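Local coordinates for nucleocapsid (Crimean-congo hemorrhagic fever virus, PDB 4AKL), which binds single- and double-stranded RNA, probably packaging the viral genome, and displays sequence-non-specific DNA endonuclease activity, at residues A[166-177]-A[474-482]. Sequence-based numbering, arbitrary orientation.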
# COMPACT_ATOMS: atom_id res chain seq x y z
N VAL A 166 18.62 6.27 12.13
CA VAL A 166 18.04 5.63 10.95
C VAL A 166 18.49 4.18 10.85
O VAL A 166 17.69 3.31 10.59
CB VAL A 166 18.40 6.42 9.66
CG1 VAL A 166 18.04 5.63 8.39
CG2 VAL A 166 17.73 7.79 9.71
N LYS A 167 19.78 3.94 11.08
CA LYS A 167 20.34 2.57 11.07
C LYS A 167 19.72 1.66 12.15
O LYS A 167 19.53 0.45 11.93
CB LYS A 167 21.87 2.59 11.15
CG LYS A 167 22.53 2.94 9.78
CD LYS A 167 24.04 2.91 9.82
CE LYS A 167 24.68 3.01 8.38
NZ LYS A 167 26.17 3.07 8.41
N GLU A 168 19.37 2.24 13.31
CA GLU A 168 18.66 1.48 14.37
C GLU A 168 17.24 1.10 13.92
O GLU A 168 16.82 -0.04 14.15
CB GLU A 168 18.61 2.27 15.68
CG GLU A 168 17.77 1.61 16.77
CD GLU A 168 17.59 2.49 17.98
OE1 GLU A 168 18.42 3.40 18.25
OE2 GLU A 168 16.59 2.25 18.67
N MET A 169 16.53 2.05 13.29
CA MET A 169 15.21 1.79 12.69
C MET A 169 15.25 0.63 11.73
O MET A 169 14.45 -0.27 11.84
CB MET A 169 14.63 3.03 11.99
CG MET A 169 14.21 4.10 12.99
SD MET A 169 13.58 5.58 12.24
CE MET A 169 11.91 5.04 11.86
N LEU A 170 16.20 0.65 10.79
CA LEU A 170 16.42 -0.45 9.85
C LEU A 170 16.74 -1.82 10.51
O LEU A 170 16.26 -2.87 10.02
CB LEU A 170 17.52 -0.09 8.86
CG LEU A 170 17.11 0.89 7.77
CD1 LEU A 170 18.38 1.30 6.97
CD2 LEU A 170 16.10 0.23 6.82
N SER A 171 17.53 -1.83 11.57
CA SER A 171 17.81 -3.08 12.32
C SER A 171 16.53 -3.71 12.88
O SER A 171 16.35 -4.95 12.85
CB SER A 171 18.78 -2.82 13.46
OG SER A 171 20.00 -2.25 12.97
N ASP A 172 15.65 -2.87 13.40
CA ASP A 172 14.40 -3.39 13.92
C ASP A 172 13.50 -3.82 12.75
O ASP A 172 12.76 -4.80 12.86
CB ASP A 172 13.68 -2.35 14.77
CG ASP A 172 12.43 -2.90 15.40
OD1 ASP A 172 12.51 -3.93 16.11
OD2 ASP A 172 11.39 -2.32 15.16
N MET A 173 13.56 -3.07 11.66
CA MET A 173 12.74 -3.38 10.50
C MET A 173 13.18 -4.73 9.94
O MET A 173 12.34 -5.57 9.68
CB MET A 173 12.77 -2.25 9.44
CG MET A 173 12.14 -0.96 9.92
SD MET A 173 12.67 0.60 9.13
CE MET A 173 11.90 0.48 7.51
N ILE A 174 14.50 -4.94 9.79
CA ILE A 174 15.05 -6.24 9.30
C ILE A 174 14.77 -7.39 10.29
O ILE A 174 14.48 -8.52 9.86
CB ILE A 174 16.57 -6.17 8.99
CG1 ILE A 174 16.86 -5.17 7.84
CG2 ILE A 174 17.16 -7.57 8.58
CD1 ILE A 174 18.38 -4.82 7.66
N ARG A 175 14.88 -7.13 11.59
CA ARG A 175 14.44 -8.07 12.63
C ARG A 175 12.98 -8.53 12.38
O ARG A 175 12.67 -9.72 12.47
CB ARG A 175 14.54 -7.46 14.03
CG ARG A 175 14.06 -8.37 15.19
CD ARG A 175 13.95 -7.59 16.49
NE ARG A 175 12.79 -6.69 16.50
CZ ARG A 175 11.54 -7.01 16.85
NH1 ARG A 175 11.22 -8.25 17.23
NH2 ARG A 175 10.59 -6.09 16.82
N ARG A 176 12.09 -7.56 12.06
CA ARG A 176 10.65 -7.82 11.79
C ARG A 176 10.45 -8.62 10.50
O ARG A 176 9.73 -9.61 10.47
CB ARG A 176 9.83 -6.51 11.73
CG ARG A 176 9.59 -5.86 13.10
CD ARG A 176 9.12 -4.37 12.98
NE ARG A 176 9.13 -3.78 14.31
CZ ARG A 176 8.17 -3.90 15.22
NH1 ARG A 176 7.06 -4.59 14.96
NH2 ARG A 176 8.32 -3.32 16.41
N ARG A 177 11.09 -8.16 9.44
CA ARG A 177 11.05 -8.80 8.15
C ARG A 177 11.51 -10.26 8.27
O ARG A 177 10.85 -11.15 7.73
CB ARG A 177 11.93 -8.02 7.18
CG ARG A 177 11.95 -8.50 5.73
CD ARG A 177 12.75 -7.51 4.83
NE ARG A 177 12.83 -8.01 3.45
CZ ARG A 177 13.68 -8.94 3.01
NH1 ARG A 177 14.58 -9.51 3.83
NH2 ARG A 177 13.65 -9.32 1.73
N GLY A 474 12.72 -4.25 -5.59
CA GLY A 474 13.88 -4.29 -4.71
C GLY A 474 13.48 -4.37 -3.25
O GLY A 474 12.33 -4.59 -2.93
N ASN A 475 14.47 -4.20 -2.39
CA ASN A 475 14.31 -4.29 -0.95
C ASN A 475 14.67 -2.91 -0.41
O ASN A 475 15.85 -2.52 -0.41
CB ASN A 475 15.22 -5.40 -0.41
CG ASN A 475 15.14 -5.56 1.13
OD1 ASN A 475 14.10 -5.26 1.76
ND2 ASN A 475 16.24 -6.03 1.73
N ALA A 476 13.66 -2.16 0.02
CA ALA A 476 13.88 -0.82 0.61
C ALA A 476 14.93 -0.87 1.72
O ALA A 476 15.82 -0.02 1.78
CB ALA A 476 12.58 -0.25 1.15
N THR A 477 14.83 -1.90 2.56
CA THR A 477 15.66 -2.06 3.75
C THR A 477 17.16 -2.38 3.52
O THR A 477 17.91 -2.51 4.49
CB THR A 477 15.04 -3.11 4.69
OG1 THR A 477 15.39 -2.80 6.05
CG2 THR A 477 15.48 -4.53 4.33
N SER A 478 17.56 -2.51 2.25
CA SER A 478 18.94 -2.70 1.85
C SER A 478 19.65 -1.37 1.62
O SER A 478 20.84 -1.36 1.38
CB SER A 478 19.02 -3.53 0.55
OG SER A 478 18.52 -4.84 0.77
N ALA A 479 18.93 -0.26 1.69
CA ALA A 479 19.52 1.04 1.40
C ALA A 479 20.76 1.34 2.24
O ALA A 479 20.82 1.02 3.42
CB ALA A 479 18.52 2.13 1.60
N ASN A 480 21.74 1.95 1.58
CA ASN A 480 22.91 2.50 2.24
C ASN A 480 22.60 3.90 2.78
O ASN A 480 22.40 4.85 2.02
CB ASN A 480 24.14 2.54 1.29
CG ASN A 480 24.65 1.15 0.93
OD1 ASN A 480 24.46 0.19 1.69
ND2 ASN A 480 25.31 1.03 -0.22
N ILE A 481 22.56 4.02 4.09
CA ILE A 481 22.31 5.29 4.73
C ILE A 481 23.67 6.02 4.82
O ILE A 481 24.62 5.47 5.39
CB ILE A 481 21.73 5.14 6.13
CG1 ILE A 481 20.56 4.16 6.14
CG2 ILE A 481 21.29 6.47 6.65
CD1 ILE A 481 19.48 4.49 5.18
N ILE A 482 23.74 7.23 4.25
CA ILE A 482 24.96 8.06 4.29
C ILE A 482 24.65 9.54 4.54
O ILE A 482 25.55 10.37 4.66
CB ILE A 482 25.82 7.87 3.02
CG1 ILE A 482 25.03 8.10 1.74
CG2 ILE A 482 26.43 6.47 3.01
CD1 ILE A 482 25.94 8.32 0.52
OXT ILE A 482 23.51 9.97 4.66
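The C-terminal tail runs antiparallel to the helical segment 166-177, its backbone nearest where the CA atoms of Leu170 and Thr477 lie 6.4 Å apart, so that Ile481 meets the start of the segment and Asn475 its end. Leu170, Val166 and Ile481 make the apolar part. Leu170 and Ile481 reach toward each other tip to tip, CD1 of Leu170 lying 3.7 Å from CG1 of Ile481, while Val166 brings its CG1 against the same isoleucine's CG1, CG2 and CD1. Branched aliphatic side chains suit this place because they fill it without polar groups to satisfy. Lys167, tolerated because its site is exposed, extends past this patch, its CE within 3.9 Å of the carbonyl O of Ile481.

Thr477 sits in the middle, between Leu170 and Ile174. With OG1 anti to the backbone N (chi1 -151°), its hydroxyl is turned into the helix, only 3.2 Å from CD2 of Leu170 and 3.3 Å from CG1 of Ile174; buried there, OG1 finds no hydrogen-bonding partner in the model. Its methyl CG2 packs on CG1 of Ile174 and beside CD of Arg177, whose long aliphatic shaft reaches it while the charged end lies in a partly exposed place. The Asn475 amide covers one face of the Arg177 guanidinium, the planes 30° apart, with Asn475 ND2 4.1 Å above the guanidinium's centre. Arg177 NE and Asn475 OD1, 3.5 Å apart, are too poorly angled to hydrogen-bond. Asn475 ND2 also donates weakly to Ser478 OG (2.7 Å), tying the amide into the turn.

Val166 also touches Val431 of helix 425-440. The arrangement is that of a C-terminal tail, with a 3-10 turn at 476-478, laid along helix 163-181 and forming strand 480-481 just before its end; backbone bonds of Asn480 with Ala154 and Tyr156, and of Ile482 with Tyr156, pair it in parallel with strand 155-156 in this largely helical nairovirus nucleocapsid fold.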